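Long-range contacts in 3-hydroxyacyl-CoA dehydrogenase (Archaeoglobus fulgidus, PDB 1ZEJ), which probably acts as an NAD-dependent dehydrogenase that oxidises hydroxyl groups of substrates such as 3-hydroxyacyl-CoA or L-gulonate: residues Val15-Ala20 and Val37-Val42; Lys45-Ala50 and Ile62-Thr67; Asp75-Ala80 and Ala101-Asn106. All blocks are in the same frame, centred on the assembly; numbering follows the deposited sequence.

Contact 1: Val15-Ala20 and Val37-Val42; sequences VFVIGA and VVLQDV
The carbonyl oxygen V38 O takes a hydrogen bond and a CA-H...O contact from the 15-20 segment. V17 N donates to it over 2.7 Å in an almost perfectly straight bond (179° at the hydrogen), and F16 CA adds the longer CA-H...O contact; V38 O also lies over one face of the F16 ring, offset toward the rim. Three further backbone bonds, V38 N to V15 O, Q40 N to V17 O and G19 N to Q40 O, complete a parallel pairing in which V15-I18 run beside V37-Q40. F16 and Q40 share one face of the sheet with V38 and I18. The F16 ring reaches across the strands, CE2 meeting V38 CG1 at 3.6 Å and CE1 meeting Q40 CB at 3.5 Å. The Q40 chain bends at its second torsion (chi2 -92°), which brings OE1 to 3.3 Å from I18 CG2, while NE2 is held by T66 O. On the other face V17 wedges between V37 and L39, its CG1 3.8 Å from L39 CD1. Beyond the strands the pairing passes to a side chain: A20 N donates to the anti lone pair of D41 OD2 at 2.8 Å, and OD1 of the same carboxylate accepts from S43 N, so both oxygens are anchored. At G19 phi is positive (116°), and a side chain there would collide with I18 O. G19 and A20 open the GxGxxG turn, and with D41 they are predicted to bind NAD, as in other Rossmann folds. The V37 face packs under helix 22-32, L39 and D41 lean on helix 44-53, and strands 62-65 and 76-79 flank the pair in the sheet.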
# COMPACT_ATOMS: atom_id res chain seq x y z
N VAL A 15 27.77 7.42 -18.80
CA VAL A 15 26.39 7.17 -19.08
C VAL A 15 25.88 8.34 -19.84
O VAL A 15 26.07 9.48 -19.44
CB VAL A 15 25.57 6.97 -17.79
CG1 VAL A 15 24.14 6.79 -18.11
CG2 VAL A 15 26.15 5.74 -17.00
N PHE A 16 25.20 8.06 -20.96
CA PHE A 16 24.58 9.12 -21.77
C PHE A 16 23.15 9.22 -21.38
O PHE A 16 22.43 8.22 -21.45
CB PHE A 16 24.67 8.79 -23.27
CG PHE A 16 24.57 10.00 -24.18
CD1 PHE A 16 23.35 10.43 -24.68
CD2 PHE A 16 25.73 10.64 -24.61
CE1 PHE A 16 23.27 11.53 -25.52
CE2 PHE A 16 25.67 11.75 -25.46
CZ PHE A 16 24.43 12.21 -25.89
N VAL A 17 22.71 10.42 -21.01
CA VAL A 17 21.31 10.67 -20.65
C VAL A 17 20.67 11.66 -21.62
O VAL A 17 21.16 12.78 -21.80
CB VAL A 17 21.18 11.22 -19.18
CG1 VAL A 17 19.67 11.37 -18.77
CG2 VAL A 17 21.90 10.31 -18.19
N ILE A 18 19.62 11.21 -22.28
CA ILE A 18 18.92 12.00 -23.27
C ILE A 18 17.66 12.64 -22.69
O ILE A 18 16.70 11.92 -22.34
CB ILE A 18 18.51 11.13 -24.51
CG1 ILE A 18 19.72 10.39 -25.04
CG2 ILE A 18 17.85 12.00 -25.60
CD1 ILE A 18 19.40 9.27 -25.97
N GLY A 19 17.67 13.97 -22.58
CA GLY A 19 16.51 14.71 -22.12
C GLY A 19 16.87 15.37 -20.81
O GLY A 19 17.22 14.70 -19.85
N ALA A 20 16.82 16.70 -20.78
CA ALA A 20 17.26 17.45 -19.61
C ALA A 20 16.04 18.01 -18.84
O ALA A 20 16.15 18.98 -18.12
CB ALA A 20 18.20 18.59 -20.06
N VAL A 37 28.68 11.44 -16.50
CA VAL A 37 27.47 11.58 -17.26
C VAL A 37 27.62 12.59 -18.38
O VAL A 37 28.19 13.67 -18.19
CB VAL A 37 26.31 12.01 -16.33
CG1 VAL A 37 25.02 12.21 -17.11
CG2 VAL A 37 26.11 10.93 -15.23
N VAL A 38 27.07 12.24 -19.53
CA VAL A 38 26.77 13.23 -20.58
C VAL A 38 25.23 13.45 -20.65
O VAL A 38 24.46 12.52 -20.90
CB VAL A 38 27.33 12.79 -21.93
CG1 VAL A 38 27.05 13.87 -22.96
CG2 VAL A 38 28.82 12.55 -21.84
N LEU A 39 24.80 14.67 -20.40
CA LEU A 39 23.38 15.01 -20.40
C LEU A 39 23.10 15.83 -21.64
O LEU A 39 23.66 16.93 -21.81
CB LEU A 39 23.05 15.82 -19.17
CG LEU A 39 21.57 16.27 -19.02
CD1 LEU A 39 20.65 15.08 -18.95
CD2 LEU A 39 21.39 17.13 -17.78
N GLN A 40 22.25 15.29 -22.50
CA GLN A 40 21.97 15.87 -23.83
C GLN A 40 20.51 16.38 -23.92
O GLN A 40 19.60 15.79 -23.38
CB GLN A 40 22.25 14.86 -24.93
CG GLN A 40 22.10 15.40 -26.35
CD GLN A 40 20.73 15.20 -26.94
OE1 GLN A 40 20.01 14.29 -26.53
NE2 GLN A 40 20.37 16.02 -27.93
N ASP A 41 20.32 17.49 -24.60
CA ASP A 41 19.00 17.96 -24.93
C ASP A 41 19.18 18.88 -26.13
O ASP A 41 20.16 19.58 -26.19
CB ASP A 41 18.43 18.77 -23.74
CG ASP A 41 16.89 18.92 -23.83
OD1 ASP A 41 16.46 19.64 -24.74
OD2 ASP A 41 16.14 18.27 -23.05
N VAL A 42 18.21 18.88 -27.04
CA VAL A 42 18.24 19.78 -28.18
C VAL A 42 18.11 21.25 -27.76
O VAL A 42 18.51 22.15 -28.50
CB VAL A 42 17.18 19.43 -29.27
CG1 VAL A 42 17.52 18.10 -29.92
CG2 VAL A 42 15.77 19.45 -28.71

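Contact 2: Lys45-Ala50 and Ile62-Thr67; sequences KALEAA and IEFTTT
L47 and F64 tie together the helix and the following strand of the second beta-alpha-beta unit of the dinucleotide-binding fold, made of strand 36-40, helix 44-53 and strand 62-65. The helix runs nearly antiparallel to the strand, 156° between their directions, with the short axes 8.8 Å apart at closest approach. No hydrogen bond spans the gap, and side chains pack against each other and against the backbone carbonyls T65 O and L47 O. L47 makes most of the contact from the helix. Its CG stands opposite the carbonyl carbon (chi1 -67°) and both methyls come up to T65 O, CD1 at 3.5 Å and CD2 at 3.9 Å; CD1 also meets T66 CG2, and CD2 meets F64 CB. The T66 methyl is available for this because OG1 occupies the position between backbone N and carbonyl carbon (chi1 53°), turning CG2 toward the leucine. The F64 ring answers from the strand side. Its CD2 approaches L47 O at 3.8 Å, and A50 CB sits at the ring edge, 4.3 Å from CE2. Over one face of the same ring lies I62 CG2, two residues back along the strand, which helps to fix how the phenyl is turned. Where the strand ends, T67 N donates to T65 OG1 at 3.1 Å, an ST turn that includes both threonines touched by L47. Farther along, T67 OG1 is bonded to E69, and E63 on the strand forms a salt bridge with K70. Strand 62-65 is the outermost strand of the sheet within the chain, hydrogen-bonded to strand 36-40; its F64 also touches L39 there, R51 on the helix, and I54 and L59 in the loop between.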
# COMPACT_ATOMS: atom_id res chain seq x y z
N LYS A 45 18.60 25.99 -23.40
CA LYS A 45 17.89 26.60 -22.28
C LYS A 45 17.56 25.53 -21.25
O LYS A 45 17.67 25.79 -20.06
CB LYS A 45 16.60 27.26 -22.76
N ALA A 46 17.13 24.36 -21.72
CA ALA A 46 16.87 23.22 -20.82
C ALA A 46 18.14 22.77 -20.13
O ALA A 46 18.12 22.45 -18.95
CB ALA A 46 16.23 22.07 -21.56
N LEU A 47 19.25 22.75 -20.86
CA LEU A 47 20.54 22.36 -20.31
C LEU A 47 20.99 23.37 -19.23
O LEU A 47 21.52 22.99 -18.20
CB LEU A 47 21.61 22.31 -21.40
CG LEU A 47 21.49 21.24 -22.49
CD1 LEU A 47 22.56 21.51 -23.54
CD2 LEU A 47 21.61 19.88 -21.86
N GLU A 48 20.79 24.67 -19.49
CA GLU A 48 21.13 25.70 -18.50
C GLU A 48 20.25 25.60 -17.25
O GLU A 48 20.75 25.73 -16.14
CB GLU A 48 21.09 27.12 -19.10
CG GLU A 48 22.26 27.38 -20.09
CD GLU A 48 22.36 28.83 -20.53
OE1 GLU A 48 21.62 29.67 -19.96
OE2 GLU A 48 23.18 29.12 -21.44
N ALA A 49 18.97 25.35 -17.43
CA ALA A 49 18.07 25.18 -16.30
C ALA A 49 18.49 23.95 -15.51
O ALA A 49 18.51 23.98 -14.30
CB ALA A 49 16.62 25.07 -16.76
N ALA A 50 18.85 22.87 -16.20
CA ALA A 50 19.29 21.66 -15.53
C ALA A 50 20.53 21.92 -14.68
O ALA A 50 20.63 21.46 -13.55
CB ALA A 50 19.58 20.52 -16.58
N ILE A 62 29.49 15.86 -14.94
CA ILE A 62 28.40 15.95 -15.93
C ILE A 62 28.81 16.90 -17.07
O ILE A 62 29.19 18.03 -16.79
CB ILE A 62 27.07 16.44 -15.28
CG1 ILE A 62 26.59 15.47 -14.20
CG2 ILE A 62 25.95 16.52 -16.34
CD1 ILE A 62 25.57 16.05 -13.22
N GLU A 63 28.74 16.42 -18.32
CA GLU A 63 28.93 17.26 -19.51
C GLU A 63 27.54 17.56 -20.02
O GLU A 63 26.70 16.66 -20.09
CB GLU A 63 29.77 16.56 -20.58
CG GLU A 63 29.76 17.29 -21.96
CD GLU A 63 30.66 16.62 -23.01
OE1 GLU A 63 31.42 15.70 -22.64
OE2 GLU A 63 30.61 17.04 -24.18
N PHE A 64 27.28 18.82 -20.33
CA PHE A 64 26.03 19.20 -20.95
C PHE A 64 26.27 19.41 -22.45
O PHE A 64 27.24 20.08 -22.84
CB PHE A 64 25.50 20.47 -20.32
CG PHE A 64 25.30 20.36 -18.83
CD1 PHE A 64 26.37 20.56 -17.96
CD2 PHE A 64 24.06 20.11 -18.30
CE1 PHE A 64 26.20 20.44 -16.58
CE2 PHE A 64 23.88 20.03 -16.92
CZ PHE A 64 24.97 20.19 -16.09
N THR A 65 25.40 18.87 -23.29
CA THR A 65 25.59 19.01 -24.74
C THR A 65 24.28 18.95 -25.50
O THR A 65 23.30 18.41 -25.02
CB THR A 65 26.49 17.85 -25.22
OG1 THR A 65 26.73 17.95 -26.62
CG2 THR A 65 25.87 16.50 -24.94
N THR A 66 24.31 19.45 -26.73
CA THR A 66 23.16 19.31 -27.60
C THR A 66 23.32 18.25 -28.66
O THR A 66 22.36 17.97 -29.38
CB THR A 66 22.86 20.63 -28.34
OG1 THR A 66 24.04 21.09 -29.02
CG2 THR A 66 22.44 21.71 -27.35
N THR A 67 24.50 17.62 -28.74
CA THR A 67 24.79 16.64 -29.78
C THR A 67 25.11 15.23 -29.24
O THR A 67 25.21 15.00 -28.02
CB THR A 67 25.93 17.19 -30.70
OG1 THR A 67 27.04 17.59 -29.89
CG2 THR A 67 25.42 18.40 -31.46

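Contact 3: Asp75-Ala80 and Ala101-Asn106; sequences DIVMEA and APLCSN
V77 N and P102 O begin a run of four backbone hydrogen bonds between parallel strands. The bond from V77 N is 2.9 Å long and nearly straight; C104 N to V77 O, at 2.8 Å, is clearly bent (135° at the hydrogen), and E79 N to C104 O and N106 N to E79 O carry the pairing to the strand ends. M78 CA adds a CA-H...O contact of 3.3 Å to C104 O. Apolar contacts lie on both faces. V77 and L103 stand side by side, L103 CD2 3.8 Å from V77 CB, on the face covered by V95 of helix 85-96. On the other face the selenium of M78, a selenomethionine, rests 4.0 Å from C104 CB, with F159 and W130 close by. D75 O packs near A101 CB and P102 CD where the strands begin. The polar side-chain contact is between E79 and S105. The glutamate leaves the strand with CG opposite its backbone N (chi1 167°) and then bends at its second torsion, which carries OE1 across to S105 OG, a hydrogen bond modelled as very short at 2.5 Å. Its OE2 accepts from V81 N and forms a salt bridge with K88, whose NZ also bonds S105 OG and N106 O. With an alanine here, S105 OG and V81 N would probably lose their carboxylate acceptor, and the K88 ammonium would be left without its counter-charge. N106, just past the strand, has its OD1 held by W130 N and its side chain about 4 Å from that of M23. K88 and M23 are both predicted NAD-binding residues, and this arrangement, two parallel strands joined through a helix with polar groups at their C-terminal ends, is that of a Rossmann-type nucleotide-binding sheet.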
# COMPACT_ATOMS: atom_id res chain seq x y z
N ASP A 75 28.81 3.70 -21.89
CA ASP A 75 28.63 2.29 -21.60
C ASP A 75 27.14 1.90 -21.54
O ASP A 75 26.80 0.72 -21.61
CB ASP A 75 29.27 2.01 -20.26
CG ASP A 75 30.72 2.31 -20.27
OD1 ASP A 75 31.44 1.60 -20.99
OD2 ASP A 75 31.16 3.26 -19.59
N ILE A 76 26.29 2.91 -21.35
CA ILE A 76 24.86 2.73 -21.18
C ILE A 76 24.21 4.06 -21.62
O ILE A 76 24.79 5.15 -21.40
CB ILE A 76 24.41 2.54 -19.70
CG1 ILE A 76 24.94 1.24 -19.07
CG2 ILE A 76 22.88 2.55 -19.62
CD1 ILE A 76 24.45 0.98 -17.57
N VAL A 77 23.10 3.97 -22.34
CA VAL A 77 22.30 5.14 -22.68
C VAL A 77 20.95 5.07 -21.95
O VAL A 77 20.26 4.02 -21.96
CB VAL A 77 22.04 5.22 -24.16
CG1 VAL A 77 21.16 6.48 -24.51
CG2 VAL A 77 23.35 5.20 -24.90
N MSE A 78 20.60 6.17 -21.30
CA MSE A 78 19.28 6.33 -20.64
C MSE A 78 18.52 7.41 -21.40
O MSE A 78 19.02 8.53 -21.58
CB MSE A 78 19.44 6.78 -19.20
CG MSE A 78 20.38 5.89 -18.39
SE MSE A 78 19.33 4.69 -17.32
CE MSE A 78 20.75 3.54 -16.47
N GLU A 79 17.33 7.09 -21.87
CA GLU A 79 16.49 8.02 -22.60
C GLU A 79 15.29 8.45 -21.74
O GLU A 79 14.58 7.62 -21.19
CB GLU A 79 16.09 7.41 -23.95
CG GLU A 79 14.97 8.16 -24.65
CD GLU A 79 13.59 7.85 -24.11
OE1 GLU A 79 13.20 6.68 -24.20
OE2 GLU A 79 12.90 8.76 -23.60
N ALA A 80 15.12 9.76 -21.55
CA ALA A 80 14.01 10.29 -20.78
C ALA A 80 13.37 11.45 -21.49
O ALA A 80 13.29 12.54 -20.93
CB ALA A 80 14.50 10.73 -19.40
N ALA A 101 25.81 -0.22 -26.95
CA ALA A 101 25.52 -0.21 -25.52
C ALA A 101 24.06 -0.50 -25.24
O ALA A 101 23.20 -0.24 -26.09
CB ALA A 101 25.87 1.14 -24.93
N PRO A 102 23.76 -0.97 -24.02
CA PRO A 102 22.35 -1.07 -23.62
C PRO A 102 21.67 0.29 -23.71
O PRO A 102 22.27 1.33 -23.36
CB PRO A 102 22.44 -1.54 -22.17
CG PRO A 102 23.66 -2.22 -22.05
CD PRO A 102 24.64 -1.47 -22.95
N LEU A 103 20.45 0.27 -24.20
CA LEU A 103 19.61 1.45 -24.35
C LEU A 103 18.41 1.30 -23.43
O LEU A 103 17.70 0.31 -23.51
CB LEU A 103 19.10 1.57 -25.77
CG LEU A 103 20.10 1.53 -26.92
CD1 LEU A 103 19.35 1.65 -28.24
CD2 LEU A 103 21.08 2.64 -26.74
N CYS A 104 18.18 2.30 -22.59
CA CYS A 104 17.24 2.17 -21.49
C CYS A 104 16.25 3.32 -21.54
O CYS A 104 16.62 4.41 -21.19
CB CYS A 104 17.99 2.29 -20.17
SG CYS A 104 19.26 1.07 -19.92
N SER A 105 14.98 3.09 -21.88
CA SER A 105 13.99 4.15 -21.88
C SER A 105 13.31 4.30 -20.49
O SER A 105 12.83 3.32 -19.94
CB SER A 105 12.97 3.89 -22.98
OG SER A 105 11.96 4.90 -22.97
N ASN A 106 13.31 5.51 -19.92
CA ASN A 106 12.52 5.80 -18.72
C ASN A 106 11.11 6.00 -19.25
O ASN A 106 10.79 7.05 -19.82
CB ASN A 106 13.01 7.06 -17.99
CG ASN A 106 12.20 7.37 -16.68
OD1 ASN A 106 12.05 6.53 -15.74
ND2 ASN A 106 11.70 8.59 -16.60

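How the contacts relate
All three contacts involve the same sheet of the NAD-binding domain, contact 2 joining a helix to its outermost strand in this chain. Contact 1 lies in the middle: its centre is about 7 Å from that of contact 2 and about 10 Å from that of contact 3, whereas contacts 2 and 3, centres about 17 Å apart, do not touch. Strand 36-40 passes on to 62-65 through L39 N and E63 O, 2.8 Å apart, and strand 14-18 to 76-79 through F16 O and M78 N, also 2.8 Å; both are probable hydrogen bonds. Contact 1 holds the predicted NAD-binding residues G19, A20 and D41; L47 of contact 2 backs A20 and D41, and contact 3 borders the site through E79, paired with K88.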